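PDB 3F4W: putative hexulose 6 phosphate synthase from Salmonella typhimurium, which belongs to the HUMPS family of TIM-barrel proteins and folds as a closed eight-stranded beta/alpha barrel that assembles with a second copy of itself. Local coordinates for residues Ala15-Phe18 with Met19-Val23; Ile37-Gly40 with Val41-Lys45; Val81-Leu84 with Gly85-Val89. All coordinates share one frame; numbering follows the deposited sequence.

Interaction 1 (Ala15-Phe18 with Met19-Val23); sequences AMVF and MDKVV
Phe18 sets CG anti to its backbone N (chi1 -177°), which swings the ring along the helix toward Val22, one turn further on. The two side chains pass at a slant: CE2 of the ring lies 4.1 Å from Val22 CG2, a loose apolar touch in which the methyl approaches the ring obliquely. Lys21 reaches back instead. Its CG stands anti to the carbonyl carbon, the chain runs extended as far as CE, and a last bend brings NZ to 4.1 Å from Val17 CG1, so that the lysine and the valine lie alongside each other with the same heading.

The backbone evidence is a run of bonds of mixed span. Met19 N donates to Ala15 O at 2.9 Å in a nearly straight bond (159°), an alpha-helical i to i+4 link. Lys21 N bonds Phe18 O, also at 2.9 Å, but three residues back and from a position 51° out of the carbonyl plane. The bond from Asp20 N to Val17 O, at 3.4 Å, is weak. Further on, Met19 O takes two donors, Val22 N at 3.1 Å and Val23 N at 2.8 Å. Links of i to i+3 and i to i+4 are thus mixed in this weakly bonded last turn.

Around this turn the faces divide by character. Ala15, Met19 and Val22 pack on Leu5 and Leu7 of strand 2-7, while Phe18 rests on Pro196, Ile190 and Thr191. Asp20 forms a salt bridge to Lys50 and a hydrogen bond to Tyr51. An amphipathic final turn of this sort, in helix 12-22 of the unit strand 2-7, helix 12-22, strand 28-31, is typical of the beta-alpha-beta crossovers that build a TIM barrel.

Interaction 2 (Ile37-Gly40 with Val41-Lys45); sequences IREG and VNAIK
Glu39 and Ala43 supply the apolar part: CG of Glu39 lies 3.7 Å from Ala43 CB. Glu39 directs CG anti to its backbone N (chi1 176°), which puts this methylene against Ala43, and a bend at chi2 then turns the carboxylate toward Asn42.

Direct backbone bonding rests on Ala43 N, which donates to Gly40 O at 3.0 Å. The N-H points well at the oxygen (163°), although the donor stands above the carbonyl plane. Water provides the second polar link, giving a hydrogen to Glu39 O at 3.0 Å and accepting one from Asn42 N at 2.9 Å; it therefore spans the gap where the helical bonding breaks.

The break itself is conformational. Gly40 leaves the helix with a positive phi of 79°; at its backbone angles a CB would be forced against the carbonyl O of Glu39 and would collide with Val41 N.

Val41 packs on Leu72 and Leu73 of helix 66-75, and the backbones of Arg38 and Val41 hydrogen-bond to the second subunit. Together these features mark a helix end at a glycine with positive phi, where helix 33-39 passes through a short connection into helix 42-50 on the outside of a beta/alpha barrel.

Interaction 3 (Val81-Leu84 with Gly85-Val89); sequences VTVL and GVTDV
The flat group at the centre is the Leu84 carbonyl, and Thr87 meets it in two ways. Its backbone N lies over one face, 61° out of the carbonyl plane, and donates to Leu84 O at 3.1 Å with an N-H angle of 161°. Its methyl CG2 instead comes at the oxygen nearly end-on; the modelled 2.9 Å between Thr87 CG2 and Leu84 O is very tight and its exact value is doubtful.

The threonine torsion decides which branch faces Leu84 O. With OG1 anti to the backbone N (chi1 -162°), CG2 is placed between Thr87's own N and carbonyl carbon and turns toward the strand end, while OG1 points off to Met63 O, its hydrogen-bond acceptor. The same methyl reaches Val83 CG2 at 3.9 Å, the two side chains crossing at about a right angle. Leu84 and Val86 run side by side: Leu84 CB is 3.9 Å from Val86 CG2, two residues along.

The hydrogen bond from Thr87 to Leu84 closes a type I beta turn, which redirects the chain as it leaves the strand. Asp88 then serves as N-cap, its OD2 accepting from Leu90 N, while its OD1 makes a salt bridge to Arg144 of the second subunit, where Leu84 and Val86 each pack on their own counterpart.

Strand 80-84 lies between strands 55-62 and 105-109 of the barrel, with Val83 touching Ile62 on the former and Val106 and Val108 on the latter; the turn carries the chain from there into helix 89-102.

The three contacts follow one another along the chain without overlap, all on one beta/alpha barrel. Interaction 1 lies in helix 12-22, between the first and second strands. Interaction 2 joins the two helices that separate the second strand from the third, and interaction 3 leaves the fourth. The centres of interactions 1 and 2 are about 16 Å apart, those of 2 and 3 about 20 Å. Interactions 1 and 3 fall on opposite sides of the chain's centre, about 29 Å apart between centres. The contacts thus mark separate strand-helix steps of the barrel: the second subunit meets those at 37-45 and 81-89, whereas the segments of interaction 1 touch no other protein chain of the assembly.

Interaction 1 (Ala15-Phe18 with Met19-Val23)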
# COMPACT_ATOMS: atom_id res chain seq x y z
N ALA A 15 -15.72 -12.89 6.26
CA ALA A 15 -15.63 -13.05 4.81
C ALA A 15 -15.99 -14.46 4.37
O ALA A 15 -16.64 -14.66 3.34
CB ALA A 15 -14.24 -12.68 4.32
N MET A 16 -15.55 -15.45 5.15
CA MET A 16 -15.83 -16.85 4.83
C MET A 16 -17.33 -17.12 4.85
O MET A 16 -17.86 -17.86 4.02
CB MET A 16 -15.11 -17.77 5.80
CG MET A 16 -13.60 -17.64 5.75
SD MET A 16 -12.91 -18.18 4.17
CE MET A 16 -12.65 -19.92 4.48
N VAL A 17 -18.02 -16.51 5.81
CA VAL A 17 -19.47 -16.64 5.91
C VAL A 17 -20.17 -15.86 4.80
O VAL A 17 -21.11 -16.36 4.19
CB VAL A 17 -19.98 -16.14 7.27
CG1 VAL A 17 -21.48 -15.90 7.22
CG2 VAL A 17 -19.61 -17.13 8.37
N PHE A 18 -19.70 -14.64 4.55
CA PHE A 18 -20.34 -13.77 3.57
C PHE A 18 -20.24 -14.31 2.14
O PHE A 18 -21.19 -14.20 1.37
CB PHE A 18 -19.75 -12.35 3.63
CG PHE A 18 -20.41 -11.38 2.69
CD1 PHE A 18 -21.57 -10.72 3.05
CD2 PHE A 18 -19.86 -11.12 1.44
CE1 PHE A 18 -22.18 -9.83 2.18
CE2 PHE A 18 -20.46 -10.23 0.57
CZ PHE A 18 -21.62 -9.58 0.94
N MET A 19 -19.09 -14.87 1.79
CA MET A 19 -18.87 -15.36 0.43
C MET A 19 -19.88 -16.44 0.03
O MET A 19 -20.26 -16.54 -1.14
CB MET A 19 -17.44 -15.87 0.25
CG MET A 19 -16.42 -14.76 0.02
SD MET A 19 -16.90 -13.55 -1.24
CE MET A 19 -17.25 -14.60 -2.65
N ASP A 20 -20.30 -17.26 0.99
CA ASP A 20 -21.27 -18.31 0.70
C ASP A 20 -22.58 -17.74 0.17
O ASP A 20 -23.35 -18.44 -0.50
CB ASP A 20 -21.53 -19.16 1.94
CG ASP A 20 -20.40 -20.13 2.23
OD1 ASP A 20 -20.26 -20.56 3.40
OD2 ASP A 20 -19.66 -20.46 1.28
N LYS A 21 -22.83 -16.47 0.45
CA LYS A 21 -24.07 -15.82 0.03
C LYS A 21 -24.05 -15.39 -1.44
O LYS A 21 -25.11 -15.27 -2.06
CB LYS A 21 -24.35 -14.60 0.90
CG LYS A 21 -24.67 -14.88 2.35
CD LYS A 21 -25.09 -13.59 3.04
CE LYS A 21 -25.74 -13.83 4.39
NZ LYS A 21 -24.74 -14.09 5.44
N VAL A 22 -22.86 -15.16 -1.99
CA VAL A 22 -22.76 -14.49 -3.28
C VAL A 22 -21.82 -15.16 -4.28
O VAL A 22 -21.82 -14.82 -5.46
CB VAL A 22 -22.29 -13.03 -3.10
CG1 VAL A 22 -23.33 -12.23 -2.34
CG2 VAL A 22 -20.95 -12.98 -2.38
N VAL A 23 -21.02 -16.12 -3.81
CA VAL A 23 -19.91 -16.64 -4.61
C VAL A 23 -20.30 -17.13 -6.01
O VAL A 23 -19.50 -17.02 -6.95
CB VAL A 23 -19.12 -17.73 -3.87
CG1 VAL A 23 -19.96 -19.00 -3.73
CG2 VAL A 23 -17.82 -18.02 -4.60

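Interaction 2 (Ile37-Gly40 with Val41-Lys45)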
# COMPACT_ATOMS: atom_id res chain seq x y z
N ILE A 37 -4.12 -6.29 5.30
CA ILE A 37 -3.35 -5.73 6.41
C ILE A 37 -3.81 -6.33 7.74
O ILE A 37 -3.01 -6.57 8.64
CB ILE A 37 -3.48 -4.20 6.46
CG1 ILE A 37 -2.88 -3.58 5.20
CG2 ILE A 37 -2.82 -3.65 7.71
CD1 ILE A 37 -1.43 -3.93 4.97
N ARG A 38 -5.11 -6.56 7.84
CA ARG A 38 -5.70 -7.14 9.05
C ARG A 38 -5.21 -8.56 9.28
O ARG A 38 -4.67 -8.88 10.34
CB ARG A 38 -7.22 -7.15 8.91
CG ARG A 38 -7.98 -7.54 10.15
CD ARG A 38 -9.46 -7.28 9.94
NE ARG A 38 -10.07 -6.66 11.11
CZ ARG A 38 -11.04 -5.76 11.06
NH1 ARG A 38 -11.51 -5.36 9.88
NH2 ARG A 38 -11.53 -5.25 12.18
N GLU A 39 -5.38 -9.40 8.27
CA GLU A 39 -5.25 -10.84 8.42
C GLU A 39 -3.91 -11.38 7.91
O GLU A 39 -3.45 -12.44 8.34
CB GLU A 39 -6.40 -11.54 7.69
CG GLU A 39 -6.34 -13.06 7.69
CD GLU A 39 -6.45 -13.64 9.09
OE1 GLU A 39 -7.05 -12.98 9.97
OE2 GLU A 39 -5.96 -14.77 9.29
N GLY A 40 -3.29 -10.64 7.00
CA GLY A 40 -2.10 -11.13 6.34
C GLY A 40 -2.41 -12.13 5.24
O GLY A 40 -3.57 -12.35 4.88
N VAL A 41 -1.36 -12.74 4.71
CA VAL A 41 -1.47 -13.65 3.58
C VAL A 41 -2.39 -14.85 3.86
O VAL A 41 -2.89 -15.49 2.93
CB VAL A 41 -0.07 -14.13 3.14
CG1 VAL A 41 -0.09 -15.59 2.74
CG2 VAL A 41 0.45 -13.25 2.01
N ASN A 42 -2.63 -15.14 5.13
CA ASN A 42 -3.54 -16.23 5.47
C ASN A 42 -4.93 -16.04 4.88
O ASN A 42 -5.64 -17.01 4.62
CB ASN A 42 -3.63 -16.41 6.98
CG ASN A 42 -4.53 -17.55 7.37
OD1 ASN A 42 -5.52 -17.37 8.08
ND2 ASN A 42 -4.22 -18.74 6.87
N ALA A 43 -5.33 -14.79 4.67
CA ALA A 43 -6.63 -14.49 4.08
C ALA A 43 -6.72 -15.07 2.67
O ALA A 43 -7.72 -15.69 2.30
CB ALA A 43 -6.87 -13.00 4.06
N ILE A 44 -5.67 -14.87 1.88
CA ILE A 44 -5.59 -15.41 0.53
C ILE A 44 -5.62 -16.93 0.54
O ILE A 44 -6.34 -17.56 -0.23
CB ILE A 44 -4.31 -14.95 -0.19
CG1 ILE A 44 -4.26 -13.42 -0.27
CG2 ILE A 44 -4.23 -15.55 -1.58
CD1 ILE A 44 -5.29 -12.84 -1.20
N LYS A 45 -4.81 -17.52 1.42
CA LYS A 45 -4.72 -18.97 1.52
C LYS A 45 -6.07 -19.60 1.85
O LYS A 45 -6.50 -20.55 1.20
CB LYS A 45 -3.69 -19.36 2.59
CG LYS A 45 -2.28 -18.89 2.29
CD LYS A 45 -1.33 -19.21 3.44
CE LYS A 45 0.12 -19.06 3.02
NZ LYS A 45 1.06 -19.27 4.16
O HOH W 1 -1.26 -14.22 7.47

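Interaction 3 (Val81-Leu84 with Gly85-Val89)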
# COMPACT_ATOMS: atom_id res chain seq x y z
N VAL A 81 -2.40 -9.62 -8.41
CA VAL A 81 -1.99 -8.67 -7.38
C VAL A 81 -2.08 -7.27 -7.97
O VAL A 81 -1.90 -7.09 -9.17
CB VAL A 81 -0.55 -8.92 -6.88
CG1 VAL A 81 -0.43 -10.31 -6.26
CG2 VAL A 81 0.45 -8.74 -8.01
N THR A 82 -2.37 -6.28 -7.13
CA THR A 82 -2.42 -4.90 -7.59
C THR A 82 -1.15 -4.15 -7.23
O THR A 82 -0.59 -4.33 -6.15
CB THR A 82 -3.63 -4.11 -7.03
OG1 THR A 82 -3.62 -4.16 -5.60
CG2 THR A 82 -4.94 -4.69 -7.55
N VAL A 83 -0.69 -3.34 -8.17
CA VAL A 83 0.42 -2.41 -7.96
C VAL A 83 -0.09 -1.03 -8.34
O VAL A 83 -0.94 -0.90 -9.22
CB VAL A 83 1.63 -2.79 -8.84
CG1 VAL A 83 1.29 -2.65 -10.32
CG2 VAL A 83 2.83 -1.92 -8.50
N LEU A 84 0.40 0.00 -7.67
CA LEU A 84 -0.06 1.37 -7.92
C LEU A 84 0.55 1.95 -9.18
O LEU A 84 1.76 1.91 -9.38
CB LEU A 84 0.29 2.27 -6.73
CG LEU A 84 -0.74 2.53 -5.63
CD1 LEU A 84 -1.96 1.63 -5.72
CD2 LEU A 84 -0.07 2.44 -4.26
N GLY A 85 -0.30 2.51 -10.04
CA GLY A 85 0.16 3.17 -11.25
C GLY A 85 1.04 4.37 -10.95
O GLY A 85 1.85 4.78 -11.79
N VAL A 86 0.90 4.93 -9.75
CA VAL A 86 1.69 6.11 -9.38
C VAL A 86 3.10 5.75 -8.94
O VAL A 86 3.93 6.64 -8.73
CB VAL A 86 1.00 6.95 -8.28
CG1 VAL A 86 -0.25 7.62 -8.82
CG2 VAL A 86 0.67 6.10 -7.07
N THR A 87 3.39 4.46 -8.79
CA THR A 87 4.72 4.04 -8.37
C THR A 87 5.70 4.02 -9.54
O THR A 87 5.32 4.21 -10.69
CB THR A 87 4.71 2.65 -7.69
OG1 THR A 87 5.93 2.49 -6.95
CG2 THR A 87 4.59 1.53 -8.72
N ASP A 88 6.97 3.79 -9.23
CA ASP A 88 8.03 3.80 -10.24
C ASP A 88 7.85 2.64 -11.21
O ASP A 88 7.40 1.56 -10.82
CB ASP A 88 9.40 3.74 -9.56
CG ASP A 88 10.53 4.15 -10.48
OD1 ASP A 88 11.14 5.21 -10.23
OD2 ASP A 88 10.82 3.40 -11.44
N VAL A 89 8.21 2.86 -12.47
CA VAL A 89 8.12 1.80 -13.47
C VAL A 89 8.95 0.57 -13.09
O VAL A 89 8.59 -0.55 -13.44
CB VAL A 89 8.51 2.29 -14.88
CG1 VAL A 89 7.48 3.25 -15.39
CG2 VAL A 89 9.88 2.95 -14.86